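Local coordinates for Alr1585 protein (Nostoc sp., PDB 5C2I) that probably works as a haem-dependent dye-decolorizing peroxidase, using hydrogen peroxide to oxidise dyes and related compounds, at residues D41-L46 with R365-G370; I179-D184 with Y256-Q261; G185-L188 with Q194-E197; E197-V202 with L446-K451. The protein carries 1 engineered substitution. One frame throughout, in Å; residues are numbered along the deposited sequence.

Contact 1 (D41-L46 with R365-G370)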
# COMPACT_ATOMS: atom_id res chain seq x y z
N ASP A 41 -0.96 9.08 16.06
CA ASP A 41 -2.03 8.35 15.36
C ASP A 41 -2.89 7.44 16.24
O ASP A 41 -3.99 7.07 15.84
CB ASP A 41 -1.41 7.49 14.27
CG ASP A 41 -1.07 8.30 13.04
OD1 ASP A 41 -1.88 9.20 12.67
OD2 ASP A 41 0.01 8.00 12.47
N HIS A 42 -2.41 7.10 17.41
CA HIS A 42 -3.13 6.18 18.28
C HIS A 42 -3.07 6.69 19.71
O HIS A 42 -2.07 7.27 20.14
CB HIS A 42 -2.51 4.79 18.22
CG HIS A 42 -2.60 4.16 16.88
ND1 HIS A 42 -3.75 3.51 16.45
CD2 HIS A 42 -1.73 4.10 15.86
CE1 HIS A 42 -3.58 3.12 15.20
NE2 HIS A 42 -2.36 3.46 14.82
N SER A 43 -4.14 6.46 20.45
CA SER A 43 -4.13 6.82 21.83
C SER A 43 -4.92 5.82 22.66
O SER A 43 -5.73 5.03 22.12
CB SER A 43 -4.67 8.22 21.99
OG SER A 43 -5.99 8.24 21.60
N VAL A 44 -4.59 5.83 23.94
CA VAL A 44 -5.32 5.02 24.93
C VAL A 44 -5.79 5.98 26.00
O VAL A 44 -5.01 6.82 26.49
CB VAL A 44 -4.45 3.91 25.52
CG1 VAL A 44 -5.17 3.15 26.63
CG2 VAL A 44 -3.97 2.93 24.42
N HIS A 45 -7.06 5.85 26.34
CA HIS A 45 -7.69 6.64 27.39
C HIS A 45 -8.09 5.69 28.50
O HIS A 45 -8.89 4.78 28.27
CB HIS A 45 -8.95 7.32 26.85
CG HIS A 45 -8.69 8.29 25.75
ND1 HIS A 45 -9.70 8.76 24.94
CD2 HIS A 45 -7.54 8.84 25.28
CE1 HIS A 45 -9.19 9.60 24.05
NE2 HIS A 45 -7.88 9.65 24.23
N LEU A 46 -7.51 5.88 29.70
CA LEU A 46 -7.84 5.06 30.87
C LEU A 46 -8.53 5.93 31.91
O LEU A 46 -7.94 6.87 32.45
CB LEU A 46 -6.59 4.44 31.45
CG LEU A 46 -5.69 3.64 30.55
CD1 LEU A 46 -4.41 3.23 31.27
CD2 LEU A 46 -6.44 2.43 30.00
N ARG A 365 -9.53 18.51 20.43
CA ARG A 365 -8.49 17.47 20.40
C ARG A 365 -9.11 16.09 20.29
O ARG A 365 -8.74 15.17 21.03
CB ARG A 365 -7.59 17.58 21.65
CG ARG A 365 -6.93 18.94 21.87
CD ARG A 365 -5.78 19.18 20.91
NE ARG A 365 -5.17 20.51 21.09
CZ ARG A 365 -5.06 21.44 20.15
NH1 ARG A 365 -5.65 21.28 18.98
NH2 ARG A 365 -4.45 22.60 20.40
N ALA A 366 -10.13 16.00 19.43
CA ALA A 366 -10.95 14.80 19.33
C ALA A 366 -10.26 13.70 18.53
O ALA A 366 -9.34 13.97 17.72
CB ALA A 366 -12.31 15.13 18.72
N VAL A 367 -10.71 12.47 18.74
CA VAL A 367 -10.21 11.31 17.98
C VAL A 367 -11.39 10.39 17.76
O VAL A 367 -12.43 10.53 18.42
CB VAL A 367 -9.08 10.55 18.67
CG1 VAL A 367 -7.83 11.41 18.79
CG2 VAL A 367 -9.49 10.08 20.04
N SER A 368 -11.21 9.41 16.90
CA SER A 368 -12.32 8.50 16.58
C SER A 368 -12.26 7.20 17.40
O SER A 368 -11.21 6.79 17.86
CB SER A 368 -12.28 8.19 15.08
OG SER A 368 -12.74 9.34 14.39
N TYR A 369 -13.41 6.56 17.52
CA TYR A 369 -13.53 5.18 18.03
C TYR A 369 -14.43 4.33 17.16
O TYR A 369 -15.22 4.84 16.34
CB TYR A 369 -14.06 5.17 19.46
CG TYR A 369 -15.54 5.43 19.63
CD1 TYR A 369 -16.04 6.72 19.79
CD2 TYR A 369 -16.45 4.37 19.71
CE1 TYR A 369 -17.39 6.94 19.99
CE2 TYR A 369 -17.81 4.57 19.88
CZ TYR A 369 -18.28 5.87 20.00
OH TYR A 369 -19.61 6.08 20.22
N GLY A 370 -14.31 3.02 17.31
CA GLY A 370 -15.13 2.08 16.60
C GLY A 370 -14.58 1.71 15.23
O GLY A 370 -13.42 1.48 15.09
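His45 holds its ring beside its own backbone N (chi1 -63°), and Val367 sets CG2 between its N and carbonyl carbon (chi1 -65° for CG1), which turns this methyl to meet the imidazole. The nearest approach is from Val367 CG2 to His45 CE1, 4.0 Å, with the methyl reaching the ring obliquely at the carbon between the two nitrogens. The same methyl lies 4.3 Å from Ser43 OG, so one branch of the valine rests against two side chains that project from one side of strand 42-50. The contact is slight, burying 74 Å² in all, and purely van der Waals; with 8.5 Å between the CA atoms of Ser43 and Val367, the backbones are too far apart to pair. What fixes the imidazole lies beyond: ND1 of His45 is hydrogen-bonded to Tyr256 OH, with the two rings steeply inclined, and Leu151, Leu153 and Leu385 also pack on it. Ile187 of the neighbouring strand touches Val367 as well. Strand 42-50 belongs to the N-terminal antiparallel sheet and strand 363-369 to the C-terminal one, and such side-chain packing between two sheets is consistent with the paired alpha+beta barrel domains of DyP-type peroxidases.

Contact 2 (I179-D184 with Y256-Q261). With HEM (protoporphyrin IX containing Fe), chain E; GOL (glycerol), chain F.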
# COMPACT_ATOMS: atom_id res chain seq x y z
N ILE A 179 -9.55 0.61 36.82
CA ILE A 179 -9.72 1.18 35.51
C ILE A 179 -11.18 0.93 35.15
O ILE A 179 -11.55 -0.21 34.87
CB ILE A 179 -8.74 0.54 34.51
CG1 ILE A 179 -7.28 0.86 34.92
CG2 ILE A 179 -9.03 1.01 33.12
CD1 ILE A 179 -6.23 0.08 34.16
N VAL A 180 -11.99 1.96 35.20
CA VAL A 180 -13.44 1.77 35.06
C VAL A 180 -13.87 1.82 33.60
O VAL A 180 -14.97 1.37 33.26
CB VAL A 180 -14.26 2.78 35.92
CG1 VAL A 180 -13.91 2.62 37.40
CG2 VAL A 180 -14.07 4.22 35.46
N HIS A 181 -13.03 2.37 32.75
CA HIS A 181 -13.33 2.46 31.33
C HIS A 181 -12.06 2.65 30.54
O HIS A 181 -11.11 3.31 31.03
CB HIS A 181 -14.31 3.60 31.07
CG HIS A 181 -14.82 3.62 29.69
ND1 HIS A 181 -15.54 2.57 29.17
CD2 HIS A 181 -14.61 4.48 28.67
CE1 HIS A 181 -15.83 2.83 27.90
NE2 HIS A 181 -15.27 3.98 27.58
N ARG A 182 -12.02 2.08 29.33
CA ARG A 182 -10.92 2.29 28.39
C ARG A 182 -11.45 2.61 27.00
O ARG A 182 -12.41 1.98 26.53
CB ARG A 182 -10.00 1.07 28.34
CG ARG A 182 -8.88 1.14 27.31
CD ARG A 182 -7.90 -0.03 27.38
NE ARG A 182 -7.00 -0.05 26.23
CZ ARG A 182 -5.80 -0.59 26.20
NH1 ARG A 182 -5.24 -1.13 27.28
NH2 ARG A 182 -5.12 -0.54 25.06
N GLU A 183 -10.77 3.53 26.32
CA GLU A 183 -10.90 3.70 24.88
C GLU A 183 -9.52 3.58 24.21
O GLU A 183 -8.47 3.90 24.81
CB GLU A 183 -11.53 5.04 24.54
CG GLU A 183 -12.95 5.26 25.08
CD GLU A 183 -14.02 4.45 24.38
OE1 GLU A 183 -13.80 3.90 23.27
OE2 GLU A 183 -15.14 4.36 24.96
N ASP A 184 -9.56 3.15 22.94
CA ASP A 184 -8.40 3.13 22.07
C ASP A 184 -8.75 3.99 20.86
O ASP A 184 -9.40 3.53 19.93
CB ASP A 184 -8.07 1.71 21.64
CG ASP A 184 -7.41 0.90 22.74
OD1 ASP A 184 -8.14 0.36 23.64
OD2 ASP A 184 -6.16 0.85 22.75
N TYR A 256 -14.70 15.97 28.02
CA TYR A 256 -14.62 14.66 27.35
C TYR A 256 -16.03 14.12 27.19
O TYR A 256 -16.74 14.02 28.19
CB TYR A 256 -13.76 13.68 28.17
CG TYR A 256 -13.40 12.40 27.46
CD1 TYR A 256 -14.40 11.46 27.06
CD2 TYR A 256 -12.11 12.11 27.17
CE1 TYR A 256 -14.06 10.32 26.38
CE2 TYR A 256 -11.76 10.93 26.53
CZ TYR A 256 -12.72 10.05 26.12
OH TYR A 256 -12.36 8.90 25.48
N ARG A 257 -16.43 13.81 25.95
CA ARG A 257 -17.75 13.28 25.65
C ARG A 257 -17.64 12.21 24.60
O ARG A 257 -17.01 12.45 23.54
CB ARG A 257 -18.69 14.38 25.17
CG ARG A 257 -19.05 15.39 26.28
CD ARG A 257 -19.66 16.68 25.76
NE ARG A 257 -20.99 16.56 25.16
CZ ARG A 257 -22.13 16.44 25.84
NH1 ARG A 257 -22.18 16.32 27.17
NH2 ARG A 257 -23.26 16.41 25.16
N LYS A 258 -18.21 11.03 24.88
CA LYS A 258 -18.23 9.97 23.90
C LYS A 258 -19.50 10.11 23.04
O LYS A 258 -20.61 10.02 23.58
CB LYS A 258 -18.17 8.61 24.55
CG LYS A 258 -18.20 7.46 23.56
CD LYS A 258 -17.94 6.10 24.23
CE LYS A 258 -17.81 4.98 23.20
NZ LYS A 258 -17.45 3.66 23.77
N LEU A 259 -19.33 10.41 21.77
CA LEU A 259 -20.46 10.76 20.89
C LEU A 259 -20.60 9.71 19.80
O LEU A 259 -19.83 9.68 18.84
CB LEU A 259 -20.24 12.17 20.32
CG LEU A 259 -20.07 13.31 21.31
CD1 LEU A 259 -19.92 14.67 20.59
CD2 LEU A 259 -21.24 13.36 22.28
N GLU A 260 -21.61 8.87 19.94
CA GLU A 260 -21.89 7.81 18.99
C GLU A 260 -22.56 8.36 17.74
O GLU A 260 -23.48 9.18 17.84
CB GLU A 260 -22.81 6.78 19.61
CG GLU A 260 -23.09 5.58 18.73
CD GLU A 260 -23.93 4.56 19.42
OE1 GLU A 260 -25.13 4.86 19.59
OE2 GLU A 260 -23.41 3.52 19.85
N GLN A 261 -22.09 7.90 16.57
CA GLN A 261 -22.57 8.40 15.31
C GLN A 261 -23.23 7.32 14.49
O GLN A 261 -22.60 6.34 14.15
CB GLN A 261 -21.40 9.00 14.50
CG GLN A 261 -20.76 10.22 15.12
CD GLN A 261 -19.52 10.66 14.37
OE1 GLN A 261 -18.39 10.39 14.79
NE2 GLN A 261 -19.73 11.33 13.24
CHA HEM E . -16.29 22.01 13.20
CHB HEM E . -18.05 17.53 12.89
CHC HEM E . -19.33 17.74 17.55
CHD HEM E . -17.79 22.30 17.74
C1A HEM E . -16.67 20.78 12.70
C2A HEM E . -16.51 20.35 11.35
C3A HEM E . -17.01 19.10 11.27
C4A HEM E . -17.45 18.74 12.56
CMA HEM E . -17.05 18.19 10.06
CAA HEM E . -15.90 21.14 10.18
CBA HEM E . -14.38 21.05 9.98
CGA HEM E . -13.69 21.57 11.21
O1A HEM E . -13.48 22.81 11.38
O2A HEM E . -13.33 20.76 12.06
C1B HEM E . -18.51 17.20 14.17
C2B HEM E . -19.06 15.92 14.52
C3B HEM E . -19.37 15.96 15.80
C4B HEM E . -19.07 17.32 16.24
CMB HEM E . -19.20 14.77 13.59
CAB HEM E . -19.91 14.92 16.72
CBB HEM E . -19.76 13.60 16.52
C1C HEM E . -19.07 19.04 18.02
C2C HEM E . -19.45 19.55 19.24
C3C HEM E . -19.02 20.86 19.28
C4C HEM E . -18.37 21.11 18.07
CMC HEM E . -20.13 18.84 20.37
CAC HEM E . -19.21 21.87 20.32
CBC HEM E . -20.18 21.98 21.18
C1D HEM E . -17.15 22.50 16.52
C2D HEM E . -16.46 23.75 16.23
C3D HEM E . -16.09 23.70 14.96
C4D HEM E . -16.51 22.36 14.50
CMD HEM E . -16.23 24.93 17.17
CAD HEM E . -15.30 24.75 14.23
CBD HEM E . -16.18 25.84 13.61
CGD HEM E . -15.32 26.86 12.93
O1D HEM E . -15.56 27.09 11.75
O2D HEM E . -14.38 27.48 13.54
NA HEM E . -17.32 19.81 13.42
NB HEM E . -18.61 17.99 15.19
NC HEM E . -18.50 20.02 17.26
ND HEM E . -17.23 21.72 15.44
FE HEM E . -17.93 19.93 15.31
C1 GOL F . -15.31 0.98 21.80
O1 GOL F . -15.26 1.74 23.01
C2 GOL F . -16.75 0.51 21.64
O2 GOL F . -17.66 1.63 21.60
C3 GOL F . -16.91 -0.37 20.41
O3 GOL F . -16.50 0.16 19.19
O HOH W 1 -15.97 18.98 16.18
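The ionic link joins Lys258 to Glu183 in a salt bridge, NZ to OE2 at 2.7 Å. The lysine chain, fully extended with CG opposite the backbone N (chi1 180°), brings its ammonium to the syn side of that oxygen, near the carboxylate plane. Glu141 forms a second salt bridge with NZ, and Tyr369 adds a cation-pi contact. Among the other hydrogen bonds, His181 NE2 donates to the same Glu183 OE2 at 2.7 Å, nearly in its own ring plane but on the anti side of the carboxylate. Glu183 OE1 accepts from O1 of a glycerol, probably left by crystallisation, at 2.6 Å; Lys258 NZ donates to both O1 and O2 of that molecule. The one van der Waals approach of Tyr256 is through OH, 3.7 Å from Glu183 CG, the hydroxyl itself being bonded to His45. On the other side of strand 177-189, Arg182 grips Asp184 side-on through NE and NH2, next to the second subunit. Replacing Glu183 by an alanine would probably leave the ammonium of Lys258 with less compensating charge and His181 NE2 without its acceptor. The contact spans the two sheets; farther along strand 250-261, Leu259 and Gln261 line the haem pocket. Two donors on one buried oxygen are likely to keep Glu183 ionised; for His181, this carboxylate and Lys258 NZ, 4.4 Å from His181 NE2, would probably act in opposite directions.

Contact 3 (G185-L188 with Q194-E197). With HEM (protoporphyrin IX containing Fe), chain E.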
# COMPACT_ATOMS: atom_id res chain seq x y z
N GLY A 185 -8.35 5.25 20.92
CA GLY A 185 -8.63 6.23 19.89
C GLY A 185 -7.70 6.09 18.72
O GLY A 185 -6.56 5.64 18.83
N PHE A 186 -8.22 6.47 17.55
CA PHE A 186 -7.44 6.43 16.33
C PHE A 186 -7.88 7.55 15.39
O PHE A 186 -8.92 8.18 15.59
CB PHE A 186 -7.56 5.07 15.64
CG PHE A 186 -8.96 4.71 15.23
CD1 PHE A 186 -9.44 5.07 13.97
CD2 PHE A 186 -9.77 4.04 16.08
CE1 PHE A 186 -10.74 4.74 13.60
CE2 PHE A 186 -11.08 3.70 15.71
CZ PHE A 186 -11.55 4.06 14.47
N ILE A 187 -7.09 7.76 14.34
CA ILE A 187 -7.36 8.81 13.36
C ILE A 187 -7.90 8.17 12.12
O ILE A 187 -7.26 7.34 11.48
CB ILE A 187 -6.07 9.59 13.01
CG1 ILE A 187 -5.41 10.18 14.25
CG2 ILE A 187 -6.35 10.69 11.98
CD1 ILE A 187 -6.22 11.15 15.06
N LEU A 188 -9.13 8.51 11.80
CA LEU A 188 -9.78 8.11 10.59
C LEU A 188 -9.39 9.04 9.45
O LEU A 188 -9.30 10.23 9.64
CB LEU A 188 -11.28 8.17 10.86
CG LEU A 188 -12.26 7.46 9.98
CD1 LEU A 188 -12.04 5.96 10.04
CD2 LEU A 188 -13.65 7.79 10.49
N GLN A 194 -7.01 12.79 4.05
CA GLN A 194 -7.43 13.83 4.96
C GLN A 194 -7.99 13.18 6.23
O GLN A 194 -8.59 12.12 6.16
CB GLN A 194 -8.51 14.73 4.34
CG GLN A 194 -8.14 15.39 3.03
CD GLN A 194 -9.35 16.03 2.40
OE1 GLN A 194 -10.29 15.34 2.00
NE2 GLN A 194 -9.36 17.36 2.34
N ILE A 195 -7.81 13.84 7.37
CA ILE A 195 -8.39 13.38 8.63
C ILE A 195 -9.89 13.68 8.61
O ILE A 195 -10.30 14.83 8.38
CB ILE A 195 -7.76 14.07 9.84
CG1 ILE A 195 -6.27 13.71 9.94
CG2 ILE A 195 -8.52 13.73 11.14
CD1 ILE A 195 -5.52 14.46 11.02
N ILE A 196 -10.71 12.66 8.88
CA ILE A 196 -12.14 12.82 8.80
C ILE A 196 -12.81 12.34 10.09
O ILE A 196 -12.17 11.72 10.96
CB ILE A 196 -12.77 12.09 7.59
CG1 ILE A 196 -12.42 10.58 7.60
CG2 ILE A 196 -12.30 12.73 6.29
CD1 ILE A 196 -13.28 9.73 6.70
N GLU A 197 -14.08 12.63 10.21
CA GLU A 197 -14.92 12.00 11.24
C GLU A 197 -15.82 11.00 10.48
O GLU A 197 -15.84 10.96 9.25
CB GLU A 197 -15.68 13.05 12.03
CG GLU A 197 -16.47 14.04 11.20
CD GLU A 197 -17.68 13.39 10.52
OE1 GLU A 197 -18.38 12.60 11.17
OE2 GLU A 197 -17.91 13.63 9.33
CHA HEM E . -16.29 22.01 13.20
CHB HEM E . -18.05 17.53 12.89
CHC HEM E . -19.33 17.74 17.55
CHD HEM E . -17.79 22.30 17.74
C1A HEM E . -16.67 20.78 12.70
C2A HEM E . -16.51 20.35 11.35
C3A HEM E . -17.01 19.10 11.27
C4A HEM E . -17.45 18.74 12.56
CMA HEM E . -17.05 18.19 10.06
CAA HEM E . -15.90 21.14 10.18
CBA HEM E . -14.38 21.05 9.98
CGA HEM E . -13.69 21.57 11.21
O1A HEM E . -13.48 22.81 11.38
O2A HEM E . -13.33 20.76 12.06
C1B HEM E . -18.51 17.20 14.17
C2B HEM E . -19.06 15.92 14.52
C3B HEM E . -19.37 15.96 15.80
C4B HEM E . -19.07 17.32 16.24
CMB HEM E . -19.20 14.77 13.59
CAB HEM E . -19.91 14.92 16.72
CBB HEM E . -19.76 13.60 16.52
C1C HEM E . -19.07 19.04 18.02
C2C HEM E . -19.45 19.55 19.24
C3C HEM E . -19.02 20.86 19.28
C4C HEM E . -18.37 21.11 18.07
CMC HEM E . -20.13 18.84 20.37
CAC HEM E . -19.21 21.87 20.32
CBC HEM E . -20.18 21.98 21.18
C1D HEM E . -17.15 22.50 16.52
C2D HEM E . -16.46 23.75 16.23
C3D HEM E . -16.09 23.70 14.96
C4D HEM E . -16.51 22.36 14.50
CMD HEM E . -16.23 24.93 17.17
CAD HEM E . -15.30 24.75 14.23
CBD HEM E . -16.18 25.84 13.61
CGD HEM E . -15.32 26.86 12.93
O1D HEM E . -15.56 27.09 11.75
O2D HEM E . -14.38 27.48 13.54
NA HEM E . -17.32 19.81 13.42
NB HEM E . -18.61 17.99 15.19
NC HEM E . -18.50 20.02 17.26
ND HEM E . -17.23 21.72 15.44
FE HEM E . -17.93 19.93 15.31
O HOH W 1 -15.97 18.98 16.18
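Leu188 O receives the backbone N-H of Ile196 at 2.9 Å, in a nearly straight bond (170° at the hydrogen). Ile195 adds a CA-H...O contact to the same oxygen, with CA 3.4 Å from Leu188 O. Around this polar link the aliphatic chains close up. Ile187 CG2 lies 3.6 Å from Ile195 CG1, the two branches crossing obliquely, while Leu188 CG sits 3.9 Å from Ile196 CG1. Leu188 CG is swung opposite its backbone N (chi1 -162°), and Leu188 CD2 comes to 3.9 Å from Glu197 C. Its other methyl, CD1, lies in the ring plane of Phe186, at the edge. Further out, the amide of Gln194 is held by Asn190 and by the carbonyls of Asp294 and Val308, which probably helps fix the start of the returning chain. At its far end Glu197 turns away from Leu188, and OE1 comes within 3.4 Å of the haem methyl CMB. The two segments belong to a short hairpin, whose weakly bonded strand 195-196 is outermost within this chain in the N-terminal antiparallel sheet; on the way in, strand 177-189 joins strand 363-369 through a backbone bond of Phe186 with Ser368, and Phe186 packs on Val160 of the second subunit.

Contact 4 (E197-V202 with L446-K451). With HEM (protoporphyrin IX containing Fe), chain E.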
# COMPACT_ATOMS: atom_id res chain seq x y z
N GLU A 197 -14.08 12.63 10.21
CA GLU A 197 -14.92 12.00 11.24
C GLU A 197 -15.82 11.00 10.48
O GLU A 197 -15.84 10.96 9.25
CB GLU A 197 -15.68 13.05 12.03
CG GLU A 197 -16.47 14.04 11.20
CD GLU A 197 -17.68 13.39 10.52
OE1 GLU A 197 -18.38 12.60 11.17
OE2 GLU A 197 -17.91 13.63 9.33
N HIS A 198 -16.52 10.14 11.21
CA HIS A 198 -17.23 9.00 10.62
C HIS A 198 -18.26 9.31 9.55
O HIS A 198 -18.52 8.47 8.73
CB HIS A 198 -17.89 8.18 11.74
CG HIS A 198 -16.97 7.16 12.34
ND1 HIS A 198 -16.42 7.29 13.59
CD2 HIS A 198 -16.53 5.98 11.85
CE1 HIS A 198 -15.63 6.26 13.84
NE2 HIS A 198 -15.71 5.43 12.81
N PHE A 199 -18.88 10.49 9.58
CA PHE A 199 -19.82 10.86 8.52
C PHE A 199 -19.11 11.24 7.23
O PHE A 199 -19.77 11.42 6.20
CB PHE A 199 -20.77 11.99 8.96
CG PHE A 199 -21.66 11.66 10.13
CD1 PHE A 199 -22.21 10.41 10.31
CD2 PHE A 199 -21.98 12.65 11.06
CE1 PHE A 199 -23.08 10.14 11.36
CE2 PHE A 199 -22.84 12.40 12.12
CZ PHE A 199 -23.40 11.13 12.28
N GLY A 200 -17.78 11.26 7.24
CA GLY A 200 -16.98 11.41 6.02
C GLY A 200 -16.47 12.82 5.78
O GLY A 200 -15.85 13.07 4.77
N PHE A 201 -16.69 13.73 6.72
CA PHE A 201 -16.24 15.10 6.56
C PHE A 201 -14.86 15.33 7.19
O PHE A 201 -14.58 14.90 8.30
CB PHE A 201 -17.24 16.08 7.19
CG PHE A 201 -18.59 16.08 6.51
CD1 PHE A 201 -19.48 15.04 6.75
CD2 PHE A 201 -18.94 17.07 5.63
CE1 PHE A 201 -20.73 15.02 6.14
CE2 PHE A 201 -20.18 17.04 4.97
CZ PHE A 201 -21.07 16.02 5.22
N VAL A 202 -14.02 16.04 6.48
CA VAL A 202 -12.72 16.46 7.01
C VAL A 202 -12.95 17.21 8.32
O VAL A 202 -13.90 18.00 8.44
CB VAL A 202 -11.96 17.33 6.02
CG1 VAL A 202 -10.63 17.78 6.62
CG2 VAL A 202 -11.65 16.49 4.81
N LEU A 446 -31.35 14.02 14.54
CA LEU A 446 -30.09 13.97 15.31
C LEU A 446 -29.58 12.55 15.28
O LEU A 446 -30.26 11.63 15.75
CB LEU A 446 -30.32 14.43 16.75
CG LEU A 446 -29.16 14.34 17.72
CD1 LEU A 446 -28.01 15.19 17.25
CD2 LEU A 446 -29.62 14.75 19.12
N TRP A 447 -28.40 12.35 14.70
CA TRP A 447 -27.81 11.05 14.53
C TRP A 447 -26.54 10.85 15.40
O TRP A 447 -25.74 9.95 15.13
CB TRP A 447 -27.52 10.81 13.07
CG TRP A 447 -28.75 10.75 12.26
CD1 TRP A 447 -29.08 11.63 11.25
CD2 TRP A 447 -29.87 9.85 12.40
NE1 TRP A 447 -30.30 11.29 10.74
CE2 TRP A 447 -30.80 10.21 11.42
CE3 TRP A 447 -30.17 8.77 13.26
CZ2 TRP A 447 -32.03 9.55 11.28
CZ3 TRP A 447 -31.38 8.12 13.12
CH2 TRP A 447 -32.29 8.49 12.13
N ILE A 448 -26.40 11.70 16.41
CA ILE A 448 -25.31 11.64 17.40
C ILE A 448 -25.92 11.43 18.79
O ILE A 448 -26.90 12.11 19.14
CB ILE A 448 -24.47 12.92 17.32
CG1 ILE A 448 -23.76 12.94 15.96
CG2 ILE A 448 -23.50 13.02 18.47
CD1 ILE A 448 -23.10 14.26 15.58
N ASN A 449 -25.43 10.43 19.53
CA ASN A 449 -25.94 10.12 20.86
C ASN A 449 -24.83 10.27 21.88
O ASN A 449 -23.74 9.68 21.71
CB ASN A 449 -26.44 8.68 20.96
CG ASN A 449 -27.34 8.29 19.81
OD1 ASN A 449 -28.33 8.97 19.53
ND2 ASN A 449 -27.00 7.18 19.12
N MET A 450 -25.08 11.04 22.92
CA MET A 450 -24.14 11.20 24.03
C MET A 450 -24.14 9.92 24.87
O MET A 450 -25.17 9.55 25.46
CB MET A 450 -24.59 12.40 24.86
CG MET A 450 -23.99 12.53 26.24
SD MET A 450 -22.20 12.59 26.30
CE MET A 450 -22.03 12.92 28.07
N LYS A 451 -22.98 9.27 24.95
CA LYS A 451 -22.85 7.99 25.66
C LYS A 451 -22.12 8.10 26.99
O LYS A 451 -21.97 7.12 27.70
CB LYS A 451 -22.09 7.00 24.76
CG LYS A 451 -22.73 6.68 23.41
CD LYS A 451 -24.21 6.34 23.50
CE LYS A 451 -24.40 5.03 24.20
NZ LYS A 451 -25.83 4.64 24.05
CHA HEM E . -16.29 22.01 13.20
CHB HEM E . -18.05 17.53 12.89
CHC HEM E . -19.33 17.74 17.55
CHD HEM E . -17.79 22.30 17.74
C1A HEM E . -16.67 20.78 12.70
C2A HEM E . -16.51 20.35 11.35
C3A HEM E . -17.01 19.10 11.27
C4A HEM E . -17.45 18.74 12.56
CMA HEM E . -17.05 18.19 10.06
CAA HEM E . -15.90 21.14 10.18
CBA HEM E . -14.38 21.05 9.98
CGA HEM E . -13.69 21.57 11.21
O1A HEM E . -13.48 22.81 11.38
O2A HEM E . -13.33 20.76 12.06
C1B HEM E . -18.51 17.20 14.17
C2B HEM E . -19.06 15.92 14.52
C3B HEM E . -19.37 15.96 15.80
C4B HEM E . -19.07 17.32 16.24
CMB HEM E . -19.20 14.77 13.59
CAB HEM E . -19.91 14.92 16.72
CBB HEM E . -19.76 13.60 16.52
C1C HEM E . -19.07 19.04 18.02
C2C HEM E . -19.45 19.55 19.24
C3C HEM E . -19.02 20.86 19.28
C4C HEM E . -18.37 21.11 18.07
CMC HEM E . -20.13 18.84 20.37
CAC HEM E . -19.21 21.87 20.32
CBC HEM E . -20.18 21.98 21.18
C1D HEM E . -17.15 22.50 16.52
C2D HEM E . -16.46 23.75 16.23
C3D HEM E . -16.09 23.70 14.96
C4D HEM E . -16.51 22.36 14.50
CMD HEM E . -16.23 24.93 17.17
CAD HEM E . -15.30 24.75 14.23
CBD HEM E . -16.18 25.84 13.61
CGD HEM E . -15.32 26.86 12.93
O1D HEM E . -15.56 27.09 11.75
O2D HEM E . -14.38 27.48 13.54
NA HEM E . -17.32 19.81 13.42
NB HEM E . -18.61 17.99 15.19
NC HEM E . -18.50 20.02 17.26
ND HEM E . -17.23 21.72 15.44
FE HEM E . -17.93 19.93 15.31
O HOH W 1 -15.97 18.98 16.18
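Phe199 directs the rim of its ring, not a face, at Trp447 and Ile448. Its CZ lies 3.9 Å from Trp447 O, which sits in the ring plane, and CE2 is 3.9 Å from Ile448 CD1, also near that plane, although the two side chains cross at a slant. The indole of Trp447 leads away from the phenyl, leaving CB as its nearest side-chain atom, and NE1 bonds Asp269. Ile448 stretches out with CD1 anti to CA (chi2 168°), so this methyl wedges between the Phe199 rim and the haem, 3.5 Å from vinyl atom CAB. Phe201 meets another part of the cofactor through CB, 3.6 Å from CMA, and Glu197 OE2 lies at the edge of its ring, in plane. The carboxylate of Glu197 braces this loop, a type I turn from Glu197 to Gly200. OE1 accepts Phe199 N at 2.7 Å from above the carboxylate plane, and OE2 accepts Phe201 N at 2.9 Å on the anti side, while Gln261 NE2 is a further donor to OE1. A leucine at the position of Glu197 would probably leave these three N-H donors without their acceptor and the loop less fixed against the haem. Gly200 to Val202 open the segment corresponding to the GXXDG motif of DyP-type peroxidases, with a histidine in this chain where the motif has its aspartate. Helix 263-277 flanks the contact, Phe266 stacking on Phe199, while strand 448-458 runs antiparallel to strand 250-261 and the loop continues toward helix 212-221.

Overall arrangement
All four contacts are mostly buried, although Ile195 in contact 3 is exposed. Contacts 1 and 2 both bridge the N-terminal and C-terminal sheets and border the second subunit, but the first is sparse van der Waals packing and the second a charged network; backbone bonding of His45 with Glu183 ties them together. Contact 3 instead joins neighbouring strands through backbone bonding and aliphatic chains, and shares strand 177-189 with contact 2. Contact 4, which no other subunit touches, is aromatic and aliphatic packing beside the haem. Glu197 belongs to both contacts 3 and 4, and its bond to Gln261 links them to contact 2 along the cofactor.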